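Local coordinates for protein accelerated-cell-death 11 (PDB 4NT1) that transfers ceramide-1-phosphate and phytoceramide-1-phosphate selectively between membranes and belongs to the glycolipid transfer protein family, at residues Val112-Glu117 with Ala137-Pro142; Ala16-Leu21 with Ala188-Tyr193; Asp90-Ala95 with Lys201-Asp206. All coordinates share one frame; numbering follows the deposited sequence.

How the contacts relate
The three contacts join different helices and loops of the all-helical GLTP fold; helix 173-199 carries one side of contact 2, and the tail that follows it one side of contact 3. The segments run in the order 16-21, 90-95, 112-117, 137-142, 188-193, 201-206, so contact 1, between helix 98-121 and the end of helix 129-139, is nested inside both others, while contacts 2 and 3 cross. Centres of contacts 1 and 2 lie about 17 Å apart, yet they touch where K113 packs on A188 and I191; contact 3 is centred about 22 Å from each. Contacts 1 and 2 are buried, whereas contact 3 is at the surface, near the ceramide-1-phosphate-binding R100 and R104.

Contact 1 of 3, residues Val112-Glu117 with Ala137-Pro142; sequences VKVLFE and AQVFAP
V114 overlaps the terminal amide of Q138 with both of its methyl groups. V114 CG2 does most of the touching, 3.7 Å from Q138 NE2, while V114 CG1 is 3.9 Å from Q138 OE1, so the branched end of the valine spans the amide from its nitrogen to its oxygen. Q138 arrives with CG anti to its own backbone N (chi1 179°) and the chain extended beyond CG, which carries the amide across from the exposed last turn of its helix. Deeper in, V114 CG2 also meets V139 CG2 at 4.2 Å. That one methyl therefore lies against both the amide of Q138 and a methyl of V139. No hydrogen bond crosses between the segments. In the GLTP fold, an all-alpha fold with no strand, this small patch sets helix 98-121 against the C-terminal end of helix 129-139, with the CA atoms of V114 and V139 8.3 Å apart. V139 also packs on D110 and M111 of helix 98-121, and V114 on S135. The ring of the next residue, F140, meets F57 edge-to-face and packs on R107 and M111. The side chain of V139 lies about 9 Å from that of H144, a residue of the ceramide-1-phosphate site.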
# COMPACT_ATOMS: atom_id res chain seq x y z
N VAL A 112 -3.38 -3.42 -0.33
CA VAL A 112 -2.61 -4.65 -0.52
C VAL A 112 -2.75 -5.54 0.71
O VAL A 112 -2.95 -6.75 0.59
CB VAL A 112 -1.13 -4.37 -0.86
CG1 VAL A 112 -0.34 -5.70 -0.95
CG2 VAL A 112 -1.02 -3.62 -2.19
N LYS A 113 -2.68 -4.95 1.90
CA LYS A 113 -2.90 -5.72 3.12
C LYS A 113 -4.24 -6.46 3.10
O LYS A 113 -4.30 -7.65 3.42
CB LYS A 113 -2.84 -4.83 4.37
CG LYS A 113 -3.04 -5.63 5.67
CD LYS A 113 -3.20 -4.74 6.89
CE LYS A 113 -4.62 -4.26 7.04
NZ LYS A 113 -5.06 -4.38 8.46
N VAL A 114 -5.32 -5.77 2.74
CA VAL A 114 -6.65 -6.40 2.71
C VAL A 114 -6.73 -7.42 1.59
O VAL A 114 -7.29 -8.50 1.76
CB VAL A 114 -7.78 -5.36 2.53
CG1 VAL A 114 -9.15 -6.06 2.39
CG2 VAL A 114 -7.79 -4.39 3.71
N LEU A 115 -6.18 -7.07 0.43
CA LEU A 115 -6.09 -8.02 -0.66
C LEU A 115 -5.46 -9.34 -0.20
O LEU A 115 -6.03 -10.42 -0.42
CB LEU A 115 -5.27 -7.43 -1.82
CG LEU A 115 -5.00 -8.43 -2.93
CD1 LEU A 115 -6.31 -8.78 -3.63
CD2 LEU A 115 -4.02 -7.84 -3.92
N PHE A 116 -4.29 -9.26 0.44
CA PHE A 116 -3.61 -10.45 0.95
C PHE A 116 -4.44 -11.21 1.99
O PHE A 116 -4.55 -12.44 1.95
CB PHE A 116 -2.23 -10.08 1.52
CG PHE A 116 -1.18 -9.80 0.47
CD1 PHE A 116 -1.51 -9.78 -0.88
CD2 PHE A 116 0.13 -9.56 0.84
CE1 PHE A 116 -0.54 -9.52 -1.85
CE2 PHE A 116 1.11 -9.31 -0.12
CZ PHE A 116 0.77 -9.29 -1.46
N GLU A 117 -5.01 -10.48 2.95
CA GLU A 117 -5.88 -11.09 3.94
C GLU A 117 -7.00 -11.87 3.25
O GLU A 117 -7.36 -12.98 3.65
CB GLU A 117 -6.51 -10.03 4.85
CG GLU A 117 -5.58 -9.47 5.93
CD GLU A 117 -6.15 -8.24 6.63
OE1 GLU A 117 -7.01 -7.56 6.05
OE2 GLU A 117 -5.73 -7.95 7.78
N ALA A 137 -13.18 -2.11 -2.60
CA ALA A 137 -14.39 -1.48 -2.06
C ALA A 137 -14.17 -0.94 -0.64
O ALA A 137 -14.71 0.09 -0.27
CB ALA A 137 -15.56 -2.46 -2.08
N GLN A 138 -13.36 -1.64 0.15
CA GLN A 138 -13.08 -1.16 1.50
C GLN A 138 -12.14 0.04 1.52
O GLN A 138 -12.36 1.00 2.25
CB GLN A 138 -12.50 -2.27 2.38
CG GLN A 138 -12.18 -1.81 3.80
CD GLN A 138 -11.48 -2.89 4.62
OE1 GLN A 138 -11.80 -4.07 4.50
NE2 GLN A 138 -10.51 -2.48 5.43
N VAL A 139 -11.08 -0.03 0.71
CA VAL A 139 -10.01 0.95 0.82
C VAL A 139 -10.13 2.14 -0.14
O VAL A 139 -9.97 3.29 0.27
CB VAL A 139 -8.62 0.27 0.68
CG1 VAL A 139 -7.49 1.31 0.74
CG2 VAL A 139 -8.44 -0.77 1.77
N PHE A 140 -10.44 1.87 -1.40
CA PHE A 140 -10.39 2.92 -2.42
C PHE A 140 -11.74 3.47 -2.87
O PHE A 140 -11.86 4.65 -3.17
CB PHE A 140 -9.58 2.47 -3.63
CG PHE A 140 -8.09 2.57 -3.45
CD1 PHE A 140 -7.49 3.81 -3.29
CD2 PHE A 140 -7.29 1.44 -3.47
CE1 PHE A 140 -6.11 3.91 -3.13
CE2 PHE A 140 -5.91 1.53 -3.31
CZ PHE A 140 -5.32 2.77 -3.14
N ALA A 141 -12.77 2.63 -2.92
CA ALA A 141 -14.07 3.12 -3.36
C ALA A 141 -14.54 4.39 -2.62
O ALA A 141 -15.11 5.27 -3.24
CB ALA A 141 -15.14 2.02 -3.30
N PRO A 142 -14.31 4.48 -1.29
CA PRO A 142 -14.79 5.68 -0.59
C PRO A 142 -14.12 6.98 -1.05
O PRO A 142 -14.60 8.06 -0.71
CB PRO A 142 -14.41 5.41 0.88
CG PRO A 142 -14.29 3.92 0.96
CD PRO A 142 -13.71 3.51 -0.36

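Contact 2 of 3, residues Ala16-Leu21 with Ala188-Tyr193; sequences AAFKKL and APLITY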
# COMPACT_ATOMS: atom_id res chain seq x y z
N ALA A 16 10.36 -8.95 3.44
CA ALA A 16 11.58 -8.58 4.16
C ALA A 16 11.60 -7.08 4.45
O ALA A 16 11.95 -6.66 5.56
CB ALA A 16 12.82 -8.97 3.36
N ALA A 17 11.23 -6.27 3.46
CA ALA A 17 11.28 -4.83 3.61
C ALA A 17 10.28 -4.37 4.67
O ALA A 17 10.58 -3.50 5.50
CB ALA A 17 11.01 -4.14 2.27
N PHE A 18 9.09 -4.95 4.65
CA PHE A 18 8.07 -4.52 5.60
C PHE A 18 8.28 -5.05 7.02
O PHE A 18 7.93 -4.38 7.98
CB PHE A 18 6.67 -4.78 5.03
CG PHE A 18 6.29 -3.76 4.00
CD1 PHE A 18 5.64 -2.58 4.38
CD2 PHE A 18 6.66 -3.92 2.67
CE1 PHE A 18 5.34 -1.60 3.43
CE2 PHE A 18 6.35 -2.96 1.72
CZ PHE A 18 5.69 -1.79 2.10
N LYS A 19 8.89 -6.23 7.13
CA LYS A 19 9.32 -6.72 8.42
C LYS A 19 10.23 -5.69 9.10
O LYS A 19 10.07 -5.39 10.27
CB LYS A 19 10.04 -8.07 8.26
CG LYS A 19 10.51 -8.67 9.58
CD LYS A 19 11.17 -10.03 9.39
CE LYS A 19 10.17 -11.16 9.55
NZ LYS A 19 9.67 -11.26 10.95
N LYS A 20 11.17 -5.13 8.33
CA LYS A 20 12.10 -4.14 8.88
C LYS A 20 11.38 -2.88 9.36
O LYS A 20 11.72 -2.33 10.40
CB LYS A 20 13.16 -3.75 7.84
CG LYS A 20 14.17 -4.85 7.55
CD LYS A 20 15.12 -4.39 6.46
CE LYS A 20 16.09 -5.50 6.08
NZ LYS A 20 15.40 -6.60 5.35
N LEU A 21 10.40 -2.42 8.58
CA LEU A 21 9.62 -1.25 8.96
C LEU A 21 8.80 -1.54 10.22
O LEU A 21 8.71 -0.69 11.10
CB LEU A 21 8.73 -0.77 7.80
CG LEU A 21 9.54 -0.18 6.64
CD1 LEU A 21 8.65 0.08 5.39
CD2 LEU A 21 10.25 1.09 7.08
N ALA A 188 0.32 -4.08 9.09
CA ALA A 188 -0.76 -3.62 9.96
C ALA A 188 -0.28 -2.57 10.97
O ALA A 188 -0.85 -1.49 11.04
CB ALA A 188 -1.48 -4.79 10.65
N PRO A 189 0.77 -2.88 11.75
CA PRO A 189 1.27 -1.86 12.69
C PRO A 189 1.83 -0.62 12.00
O PRO A 189 1.73 0.47 12.55
CB PRO A 189 2.39 -2.59 13.46
CG PRO A 189 2.73 -3.78 12.63
CD PRO A 189 1.49 -4.16 11.87
N LEU A 190 2.42 -0.79 10.82
CA LEU A 190 2.93 0.34 10.04
C LEU A 190 1.81 1.29 9.62
O LEU A 190 1.91 2.52 9.75
CB LEU A 190 3.69 -0.18 8.81
CG LEU A 190 4.14 0.91 7.83
CD1 LEU A 190 5.11 1.84 8.53
CD2 LEU A 190 4.77 0.26 6.58
N ILE A 191 0.73 0.70 9.11
CA ILE A 191 -0.43 1.47 8.67
C ILE A 191 -1.06 2.20 9.85
O ILE A 191 -1.46 3.36 9.73
CB ILE A 191 -1.44 0.56 7.97
CG1 ILE A 191 -0.91 0.18 6.58
CG2 ILE A 191 -2.82 1.24 7.87
CD1 ILE A 191 -1.51 -1.09 6.03
N THR A 192 -1.15 1.54 11.00
CA THR A 192 -1.67 2.17 12.21
C THR A 192 -0.75 3.31 12.65
O THR A 192 -1.20 4.38 13.05
CB THR A 192 -1.77 1.14 13.36
OG1 THR A 192 -2.73 0.13 13.02
CG2 THR A 192 -2.21 1.81 14.65
N TYR A 193 0.55 3.05 12.60
CA TYR A 193 1.55 4.08 12.90
C TYR A 193 1.34 5.29 11.99
O TYR A 193 1.37 6.43 12.44
CB TYR A 193 2.97 3.52 12.75
CG TYR A 193 4.05 4.58 12.87
CD1 TYR A 193 4.57 4.94 14.10
CD2 TYR A 193 4.52 5.24 11.74
CE1 TYR A 193 5.54 5.92 14.21
CE2 TYR A 193 5.50 6.23 11.84
CZ TYR A 193 6.00 6.56 13.08
OH TYR A 193 6.96 7.53 13.18
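Both segments are helical, 16-21 within helix 10-25 and 188-193 within helix 173-199, and their backbones come nearest at L21 and L190, with CA atoms 7.0 Å apart. Here the N-terminal and C-terminal helices of the GLTP fold meet, with 166 residues of chain between the two segments. Helix 173-199 is kinked at P189, whose nitrogen makes no bond to the preceding turn; one residue later, L190 faces helix 10-25. L190 carries the contact through a single methyl, CD2, which serves both partners. With CG anti to the backbone N (chi1 174°), the leucine reaches across to F18 at about a right angle. L190 CD2 comes to the edge of the phenyl ring, near its plane, at 3.7 Å from F18 CD1, and lies equally close to F18 CE1. The bond from CA of F18 to its CB does not point at L190; it is the CD1-CE1 edge of the ring that closes the distance. The same ring is held edge-to-face by Y183, an earlier residue of helix 173-199, and also packs on V44 and L109, so helices 34-51 and 98-121 share this buried region. L21 adds a looser apolar touch, L21 CD1 standing 4.1 Å from L190 CD2, and packs on A40 and V32 as well. On helix 173-199, T192 OG1 bonds back to A188 O at 3.2 Å from above the carbonyl plane, and that oxygen also accepts from T192 N.

Contact 3 of 3, residues Asp90-Ala95 with Lys201-Asp206; sequences DCVRKA and KQLGID
R93 reaches from the loop 90-95 to the carbonyl of L203 in the C-terminal tail. Beyond CB, CG lies anti to the carbonyl carbon (chi1 -59°), and from CG to NE the chain is extended, bringing the guanidinium to L203. R93 NE donates to a water at 2.8 Å, and this water donates in turn to L203 O, also at 2.8 Å. At the tip, R93 NH2 donates directly to L203 O at 3.2 Å, with an N-H...O angle of 152°. That carbonyl meets the guanidinium at its edge, tilted 20° from its plane, while NH2 lies well above the carbonyl plane. Two links thus close on one acceptor, which may restrict guanidinium rotation. V92 CG1 touches L203 CD1 at 4.2 Å, the two side chains crossing at about a right angle. R93 also makes a cation-pi contact with W207. L203 belongs to the Schellman motif that ends helix 173-199, its N bonded to F198 O. V92 packs on I87 and T99, L203 on M83, and R93 O takes a weak hydrogen bond from ceramide-1-phosphate-binding R100, placing the contact beside helix 79-88, the end of helix 173-199 and the start of helix 98-121.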
# COMPACT_ATOMS: atom_id res chain seq x y z
N ASP A 90 1.86 25.03 6.91
CA ASP A 90 0.42 24.95 6.69
C ASP A 90 0.07 24.51 5.27
O ASP A 90 -0.83 25.08 4.65
CB ASP A 90 -0.24 26.30 7.01
CG ASP A 90 -1.69 26.16 7.45
OD1 ASP A 90 -2.13 25.03 7.75
OD2 ASP A 90 -2.40 27.19 7.50
N CYS A 91 0.76 23.50 4.77
CA CYS A 91 0.54 23.02 3.40
C CYS A 91 0.19 21.54 3.34
O CYS A 91 0.37 20.89 2.31
CB CYS A 91 1.78 23.30 2.54
SG CYS A 91 3.27 22.41 3.06
N VAL A 92 -0.33 21.00 4.44
CA VAL A 92 -0.64 19.57 4.52
C VAL A 92 -1.48 19.07 3.34
O VAL A 92 -1.14 18.06 2.72
CB VAL A 92 -1.32 19.24 5.86
CG1 VAL A 92 -1.83 17.80 5.87
CG2 VAL A 92 -0.35 19.48 7.01
N ARG A 93 -2.55 19.78 3.03
CA ARG A 93 -3.49 19.30 2.02
C ARG A 93 -3.23 19.84 0.62
O ARG A 93 -3.99 19.55 -0.31
CB ARG A 93 -4.93 19.59 2.45
CG ARG A 93 -5.28 18.95 3.78
CD ARG A 93 -6.78 18.82 3.93
NE ARG A 93 -7.15 18.30 5.24
CZ ARG A 93 -8.41 18.08 5.63
NH1 ARG A 93 -9.41 18.34 4.80
NH2 ARG A 93 -8.66 17.60 6.84
N LYS A 94 -2.16 20.61 0.47
CA LYS A 94 -1.80 21.13 -0.84
C LYS A 94 -1.46 20.00 -1.80
O LYS A 94 -0.87 18.99 -1.40
CB LYS A 94 -0.63 22.11 -0.73
CG LYS A 94 -0.94 23.39 0.04
CD LYS A 94 -1.70 24.38 -0.82
CE LYS A 94 -0.77 24.99 -1.87
NZ LYS A 94 -1.45 26.10 -2.62
N ALA A 95 -1.83 20.16 -3.06
CA ALA A 95 -1.47 19.18 -4.07
C ALA A 95 0.04 18.96 -4.06
O ALA A 95 0.82 19.91 -4.00
CB ALA A 95 -1.93 19.64 -5.45
N LYS A 201 -2.17 14.68 15.15
CA LYS A 201 -2.01 16.09 14.81
C LYS A 201 -3.31 16.69 14.28
O LYS A 201 -3.31 17.78 13.70
CB LYS A 201 -0.88 16.28 13.79
CG LYS A 201 0.51 15.98 14.35
CD LYS A 201 0.79 16.83 15.59
CE LYS A 201 2.25 16.77 16.00
NZ LYS A 201 2.68 15.41 16.44
N GLN A 202 -4.41 15.98 14.49
CA GLN A 202 -5.74 16.44 14.07
C GLN A 202 -5.83 16.75 12.57
O GLN A 202 -6.55 17.67 12.18
CB GLN A 202 -6.15 17.69 14.86
CG GLN A 202 -6.43 17.45 16.33
CD GLN A 202 -5.15 17.39 17.16
OE1 GLN A 202 -4.23 18.18 16.94
NE2 GLN A 202 -5.10 16.46 18.11
N LEU A 203 -5.12 15.99 11.74
CA LEU A 203 -5.08 16.30 10.32
C LEU A 203 -6.17 15.60 9.51
O LEU A 203 -6.41 15.97 8.36
CB LEU A 203 -3.71 15.92 9.73
CG LEU A 203 -2.47 16.50 10.40
CD1 LEU A 203 -1.21 16.06 9.63
CD2 LEU A 203 -2.56 18.02 10.48
N GLY A 204 -6.78 14.57 10.08
CA GLY A 204 -7.75 13.75 9.37
C GLY A 204 -7.05 12.80 8.42
O GLY A 204 -5.88 13.00 8.10
N ILE A 205 -7.76 11.76 7.97
CA ILE A 205 -7.19 10.82 7.00
C ILE A 205 -8.13 10.54 5.84
O ILE A 205 -7.86 9.66 5.01
CB ILE A 205 -6.79 9.48 7.67
CG1 ILE A 205 -8.03 8.77 8.23
CG2 ILE A 205 -5.74 9.71 8.74
CD1 ILE A 205 -7.72 7.40 8.84
N ASP A 206 -9.23 11.28 5.75
CA ASP A 206 -10.24 10.96 4.75
C ASP A 206 -10.27 11.94 3.57
O ASP A 206 -11.19 11.92 2.75
CB ASP A 206 -11.62 10.81 5.43
CG ASP A 206 -11.67 9.63 6.41
OD1 ASP A 206 -11.22 8.52 6.04
OD2 ASP A 206 -12.16 9.81 7.54
O HOH W 1 -5.32 18.34 7.37